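Local coordinates for ABC-type transport system, molybdenum-specific extracellular solute-binding protein (Clostridium difficile, PDB 4KD5) that probably binds molybdate or tungstate outside the cell and delivers it to an ABC transporter for uptake, at residues 16-30 with 214-227. Residues are numbered along the deposited sequence; the frame is centred on the assembly and turned at random. Where two conformers were deposited one is given.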
loop_
_atom_site.group_PDB
_atom_site.type_symbol
_atom_site.label_atom_id
_atom_site.label_comp_id
_atom_site.label_asym_id
_atom_site.label_seq_id
_atom_site.Cartn_x
_atom_site.Cartn_y
_atom_site.Cartn_z
ATOM N N LEU A 16 16.327 21.136 -4.908
ATOM C CA LEU A 16 14.890 20.910 -5.066
ATOM C C LEU A 16 14.040 21.597 -4.002
ATOM O O LEU A 16 12.814 21.531 -4.058
ATOM C CB LEU A 16 14.574 19.409 -5.054
ATOM C CG LEU A 16 14.920 18.504 -6.241
ATOM C CD1 LEU A 16 14.399 19.088 -7.538
ATOM C CD2 LEU A 16 16.409 18.244 -6.339
ATOM N N LYS A 17 14.686 22.247 -3.036
ATOM C CA LYS A 17 13.981 22.800 -1.865
ATOM C C LYS A 17 12.740 23.639 -2.164
ATOM O O LYS A 17 11.707 23.492 -1.504
ATOM C CB LYS A 17 14.940 23.586 -0.953
ATOM C CG LYS A 17 14.235 24.408 0.128
ATOM C CD LYS A 17 15.211 25.072 1.105
ATOM C CE LYS A 17 15.460 24.204 2.332
ATOM N NZ LYS A 17 16.298 24.884 3.363
ATOM N N GLU A 18 12.838 24.507 -3.165
ATOM C CA GLU A 18 11.728 25.392 -3.501
ATOM C C GLU A 18 10.557 24.629 -4.115
ATOM O O GLU A 18 9.400 24.974 -3.890
ATOM C CB GLU A 18 12.189 26.524 -4.425
ATOM C CG GLU A 18 13.370 27.326 -3.889
ATOM C CD GLU A 18 14.712 26.724 -4.267
ATOM O OE1 GLU A 18 15.033 26.699 -5.473
ATOM O OE2 GLU A 18 15.441 26.272 -3.360
ATOM N N ALA A 19 10.857 23.583 -4.876
ATOM C CA ALA A 19 9.808 22.782 -5.503
ATOM C C ALA A 19 9.108 21.875 -4.494
ATOM O O ALA A 19 7.891 21.686 -4.554
ATOM C CB ALA A 19 10.375 21.960 -6.643
HETATM N N MSE A 20 9.886 21.320 -3.568
HETATM C CA MSE A 20 9.377 20.358 -2.591
HETATM C C MSE A 20 8.409 20.983 -1.595
HETATM O O MSE A 20 7.596 20.286 -0.988
HETATM C CB MSE A 20 10.531 19.693 -1.839
HETATM C CG MSE A 20 11.424 18.819 -2.698
HETATM SE SE MSE A 20 10.453 17.527 -3.770
HETATM C CE MSE A 20 9.756 16.435 -2.336
ATOM N N ALA A 21 8.498 22.297 -1.425
ATOM C CA ALA A 21 7.578 23.012 -0.548
ATOM C C ALA A 21 6.171 23.074 -1.143
ATOM O O ALA A 21 5.180 22.936 -0.425
ATOM C CB ALA A 21 8.101 24.404 -0.261
ATOM N N LYS A 22 6.083 23.290 -2.451
ATOM C CA LYS A 22 4.795 23.281 -3.139
ATOM C C LYS A 22 4.283 21.845 -3.255
ATOM O O LYS A 22 3.077 21.611 -3.270
ATOM C CB LYS A 22 4.923 23.925 -4.520
ATOM C CG LYS A 22 3.618 24.069 -5.290
ATOM C CD LYS A 22 2.737 25.164 -4.704
ATOM C CE LYS A 22 1.901 25.850 -5.780
ATOM N NZ LYS A 22 0.995 24.924 -6.513
ATOM N N ILE A 23 5.208 20.890 -3.331
ATOM C CA ILE A 23 4.855 19.469 -3.327
ATOM C C ILE A 23 4.183 19.063 -2.004
ATOM O O ILE A 23 3.219 18.290 -1.994
ATOM C CB ILE A 23 6.096 18.576 -3.586
ATOM C CG1 ILE A 23 6.575 18.702 -5.037
ATOM C CG2 ILE A 23 5.800 17.124 -3.248
ATOM C CD1 ILE A 23 5.603 18.154 -6.064
ATOM N N GLU A 24 4.688 19.593 -0.893
ATOM C CA GLU A 24 4.146 19.282 0.427
ATOM C C GLU A 24 2.721 19.798 0.620
ATOM O O GLU A 24 1.834 19.046 1.020
ATOM C CB GLU A 24 5.064 19.830 1.528
ATOM C CG GLU A 24 6.122 18.859 2.019
ATOM C CD GLU A 24 7.188 19.527 2.872
ATOM O OE1 GLU A 24 7.291 19.194 4.071
ATOM O OE2 GLU A 24 7.928 20.380 2.338
ATOM N N GLU A 25 2.506 21.079 0.334
ATOM C CA GLU A 25 1.187 21.691 0.498
ATOM C C GLU A 25 0.155 21.102 -0.460
ATOM O O GLU A 25 -1.037 21.079 -0.161
ATOM C CB GLU A 25 1.264 23.218 0.343
ATOM C CG GLU A 25 0.906 23.750 -1.049
ATOM C CD GLU A 25 -0.407 24.515 -1.059
ATOM O OE1 GLU A 25 -0.651 25.282 -2.017
ATOM O OE2 GLU A 25 -1.201 24.343 -0.111
ATOM N N GLU A 26 0.619 20.611 -1.605
ATOM C CA GLU A 26 -0.279 20.080 -2.623
ATOM C C GLU A 26 -0.631 18.619 -2.371
ATOM O O GLU A 26 -1.725 18.174 -2.711
ATOM C CB GLU A 26 0.347 20.245 -4.011
ATOM C CG GLU A 26 -0.644 20.500 -5.133
ATOM C CD GLU A 26 -1.145 21.931 -5.162
ATOM O OE1 GLU A 26 -1.897 22.278 -6.097
ATOM O OE2 GLU A 26 -0.791 22.712 -4.254
ATOM N N TYR A 27 0.296 17.873 -1.780
ATOM C CA TYR A 27 0.037 16.477 -1.443
ATOM C C TYR A 27 -0.877 16.402 -0.235
ATOM O O TYR A 27 -1.668 15.470 -0.097
ATOM C CB TYR A 27 1.334 15.723 -1.158
ATOM C CG TYR A 27 1.146 14.227 -1.120
ATOM C CD1 TYR A 27 0.804 13.533 -2.268
ATOM C CD2 TYR A 27 1.310 13.510 0.056
ATOM C CE1 TYR A 27 0.627 12.171 -2.253
ATOM C CE2 TYR A 27 1.135 12.138 0.083
ATOM C CZ TYR A 27 0.795 11.480 -1.080
ATOM O OH TYR A 27 0.620 10.121 -1.086
ATOM N N LYS A 28 -0.753 17.388 0.645
ATOM C CA LYS A 28 -1.577 17.454 1.841
ATOM C C LYS A 28 -3.049 17.584 1.459
ATOM O O LYS A 28 -3.928 17.099 2.173
ATOM C CB LYS A 28 -1.137 18.630 2.720
ATOM C CG LYS A 28 -1.807 18.673 4.084
ATOM C CD LYS A 28 -1.549 17.392 4.866
ATOM C CE LYS A 28 -2.382 17.347 6.139
ATOM N NZ LYS A 28 -2.135 16.096 6.910
ATOM N N LYS A 29 -3.305 18.218 0.318
ATOM C CA LYS A 29 -4.668 18.437 -0.162
ATOM C C LYS A 29 -5.306 17.180 -0.749
ATOM O O LYS A 29 -6.528 17.074 -0.814
ATOM C CB LYS A 29 -4.691 19.577 -1.185
ATOM C CG LYS A 29 -4.410 20.939 -0.578
ATOM C CD LYS A 29 -3.903 21.949 -1.607
ATOM C CE LYS A 29 -4.959 22.312 -2.637
ATOM N NZ LYS A 29 -4.598 23.556 -3.381
ATOM N N VAL A 30 -4.473 16.231 -1.166
ATOM C CA VAL A 30 -4.956 14.978 -1.751
ATOM C C VAL A 30 -4.729 13.764 -0.842
ATOM O O VAL A 30 -5.112 12.647 -1.182
ATOM C CB VAL A 30 -4.331 14.716 -3.143
ATOM C CG1 VAL A 30 -4.805 15.756 -4.142
ATOM C CG2 VAL A 30 -2.815 14.731 -3.052
ATOM N N PHE A 214 2.763 10.460 -6.942
ATOM C CA PHE A 214 2.243 11.821 -7.010
ATOM C C PHE A 214 3.257 12.703 -7.727
ATOM O O PHE A 214 2.897 13.574 -8.515
ATOM C CB PHE A 214 1.956 12.386 -5.618
ATOM C CG PHE A 214 1.626 13.851 -5.620
ATOM C CD1 PHE A 214 0.421 14.303 -6.139
ATOM C CD2 PHE A 214 2.520 14.779 -5.103
ATOM C CE1 PHE A 214 0.113 15.658 -6.147
ATOM C CE2 PHE A 214 2.219 16.134 -5.106
ATOM C CZ PHE A 214 1.011 16.573 -5.628
ATOM N N LEU A 215 4.529 12.459 -7.438
ATOM C CA LEU A 215 5.625 13.192 -8.056
ATOM C C LEU A 215 5.678 12.921 -9.556
ATOM O O LEU A 215 5.962 13.817 -10.349
ATOM C CB LEU A 215 6.952 12.799 -7.402
ATOM C CG LEU A 215 7.073 12.983 -5.891
ATOM C CD1 LEU A 215 8.430 12.511 -5.383
ATOM C CD2 LEU A 215 6.854 14.435 -5.521
ATOM N N LEU A 216 5.391 11.679 -9.935
ATOM C CA LEU A 216 5.448 11.254 -11.329
ATOM C C LEU A 216 4.133 11.535 -12.053
ATOM O O LEU A 216 4.001 11.269 -13.248
ATOM C CB LEU A 216 5.798 9.765 -11.414
ATOM C CG LEU A 216 7.106 9.331 -10.752
ATOM C CD1 LEU A 216 7.208 7.819 -10.661
ATOM C CD2 LEU A 216 8.305 9.885 -11.509
ATOM N N SER A 217 3.161 12.080 -11.324
ATOM C CA SER A 217 1.845 12.370 -11.895
ATOM C C SER A 217 1.814 13.716 -12.617
ATOM O O SER A 217 2.705 14.549 -12.431
ATOM C CB SER A 217 0.769 12.340 -10.809
ATOM O OG SER A 217 0.806 13.518 -10.025
ATOM N N GLU A 218 0.785 13.914 -13.436
ATOM C CA GLU A 218 0.644 15.128 -14.233
ATOM C C GLU A 218 0.648 16.391 -13.375
ATOM O O GLU A 218 1.325 17.363 -13.697
ATOM C CB GLU A 218 -0.620 15.049 -15.099
ATOM C CG GLU A 218 -0.627 13.858 -16.056
ATOM C CD GLU A 218 -1.994 13.582 -16.656
ATOM O OE1 GLU A 218 -2.862 14.478 -16.607
ATOM O OE2 GLU A 218 -2.198 12.463 -17.175
ATOM N N SER A 219 -0.094 16.365 -12.273
ATOM C CA SER A 219 -0.146 17.511 -11.366
ATOM C C SER A 219 1.190 17.741 -10.655
ATOM O O SER A 219 1.606 18.884 -10.462
ATOM C CB SER A 219 -1.268 17.343 -10.338
ATOM O OG SER A 219 -0.886 16.445 -9.311
ATOM N N GLY A 220 1.858 16.657 -10.267
ATOM C CA GLY A 220 3.148 16.752 -9.601
ATOM C C GLY A 220 4.237 17.224 -10.549
ATOM O O GLY A 220 5.070 18.057 -10.183
ATOM N N GLN A 221 4.228 16.689 -11.767
ATOM C CA GLN A 221 5.151 17.125 -12.808
ATOM C C GLN A 221 4.982 18.610 -13.111
ATOM O O GLN A 221 5.970 19.334 -13.254
ATOM C CB GLN A 221 4.951 16.292 -14.076
ATOM C CG GLN A 221 5.457 14.865 -13.971
ATOM C CD GLN A 221 6.967 14.781 -13.909
ATOM O OE1 GLN A 221 7.646 14.872 -14.932
ATOM N NE2 GLN A 221 7.503 14.614 -12.704
ATOM N N LYS A 222 3.733 19.061 -13.202
ATOM C CA LYS A 222 3.443 20.474 -13.445
ATOM C C LYS A 222 3.923 21.380 -12.313
ATOM O O LYS A 222 4.173 22.564 -12.526
ATOM C CB LYS A 222 1.946 20.696 -13.698
ATOM C CG LYS A 222 1.458 20.224 -15.061
ATOM C CD LYS A 222 0.033 20.695 -15.331
ATOM C CE LYS A 222 -0.525 20.098 -16.616
ATOM N NZ LYS A 222 -1.908 20.586 -16.906
ATOM N N ILE A 223 4.037 20.824 -11.111
ATOM C CA ILE A 223 4.569 21.568 -9.972
ATOM C C ILE A 223 6.070 21.800 -10.146
ATOM O O ILE A 223 6.564 22.908 -9.935
ATOM C CB ILE A 223 4.278 20.851 -8.634
ATOM C CG1 ILE A 223 2.806 21.018 -8.256
ATOM C CG2 ILE A 223 5.149 21.399 -7.519
ATOM C CD1 ILE A 223 2.446 20.362 -6.946
ATOM N N PHE A 224 6.786 20.757 -10.549
ATOM C CA PHE A 224 8.216 20.869 -10.795
ATOM C C PHE A 224 8.512 21.805 -11.967
ATOM O O PHE A 224 9.583 22.405 -12.026
ATOM C CB PHE A 224 8.831 19.487 -11.048
ATOM C CG PHE A 224 8.970 18.642 -9.813
ATOM C CD1 PHE A 224 9.891 18.970 -8.830
ATOM C CD2 PHE A 224 8.196 17.504 -9.646
ATOM C CE1 PHE A 224 10.025 18.185 -7.694
ATOM C CE2 PHE A 224 8.330 16.716 -8.515
ATOM C CZ PHE A 224 9.247 17.060 -7.537
ATOM N N GLU A 225 7.561 21.935 -12.889
ATOM C CA GLU A 225 7.722 22.817 -14.047
ATOM C C GLU A 225 7.490 24.296 -13.715
ATOM O O GLU A 225 7.905 25.183 -14.463
ATOM C CB GLU A 225 6.839 22.343 -15.214
ATOM C CG GLU A 225 7.264 20.992 -15.786
ATOM C CD GLU A 225 6.191 20.335 -16.638
ATOM O OE1 GLU A 225 5.179 20.998 -16.942
ATOM O OE2 GLU A 225 6.361 19.149 -16.999
ATOM N N GLU A 226 6.831 24.557 -12.589
ATOM C CA GLU A 226 6.703 25.918 -12.078
ATOM C C GLU A 226 8.064 26.420 -11.620
ATOM O O GLU A 226 8.318 27.619 -11.578
ATOM C CB GLU A 226 5.728 25.962 -10.895
ATOM C CG GLU A 226 4.296 25.566 -11.214
ATOM C CD GLU A 226 3.435 25.446 -9.967
ATOM O OE1 GLU A 226 3.910 25.821 -8.875
ATOM O OE2 GLU A 226 2.283 24.973 -10.074
ATOM N N PHE A 227 8.936 25.485 -11.269
ATOM C CA PHE A 227 10.221 25.833 -10.684
ATOM C C PHE A 227 11.376 25.636 -11.663
ATOM O O PHE A 227 12.543 25.598 -11.265
ATOM C CB PHE A 227 10.434 25.058 -9.376
ATOM C CG PHE A 227 9.477 25.451 -8.279
ATOM C CD1 PHE A 227 9.817 26.443 -7.372
ATOM C CD2 PHE A 227 8.232 24.848 -8.168
ATOM C CE1 PHE A 227 8.937 26.820 -6.367
ATOM C CE2 PHE A 227 7.347 25.220 -7.165
ATOM C CZ PHE A 227 7.701 26.206 -6.264
#
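Lys22 NZ reaches Glu226 across the contact in a long salt bridge, 3.8 Å to OE2, and also pairs, in a second stretched salt bridge, with OE2 of Glu26 on its own helix. Lys29 NZ also approaches Glu26 OE2, in another long bridge; this loose network runs along the edge of two helices, 17-28 and 218-226, packed on one lobe of the periplasmic-binding-protein fold. The helices run roughly antiparallel, at 144° with axes 9.0 Å apart. Knobs-into-holes packing sets Ile23 among Ile223 and Phe224 of helix 218-226 and Phe214 and Leu215 from the end of helix 205-215; Ile223 in turn fills the hole formed by Ala19, Lys22, Ile23 and Glu26. Ile23 CD1 lies 3.6 Å from Ile223 CG2, while the other branch of Ile23, CG2, meets Leu215 CD2. Ile223 CG1 stands beside its backbone N with CD1 extended (chi2 -179°), which carries that methyl to the CB and CG of Glu26. Phe214 takes Tyr27 CD1 over one ring face, 3.5 Å from Phe214 CG, the two planes inclined at 54°; Tyr27 OH hydrogen-bonds to Lys210 of the second subunit. Ala19 CB packs on Phe224 CD1, whose ring also receives the selenium of Met20, deposited as selenomethionine, at its edge, a Met-aromatic contact with SE 4.0 Å from CZ. Phe224 also touches Val85 of strand 82-94. Leu16, its side chain about 5 Å from that of Ser15, a predicted molybdate-binding residue, places this end near the probable anion site. Past helix 218-226, Phe227 lies flat against the start of helix 17-28: Ala19 CA stands 3.7 Å from the ring centroid, almost on its normal, in a CH-pi contact.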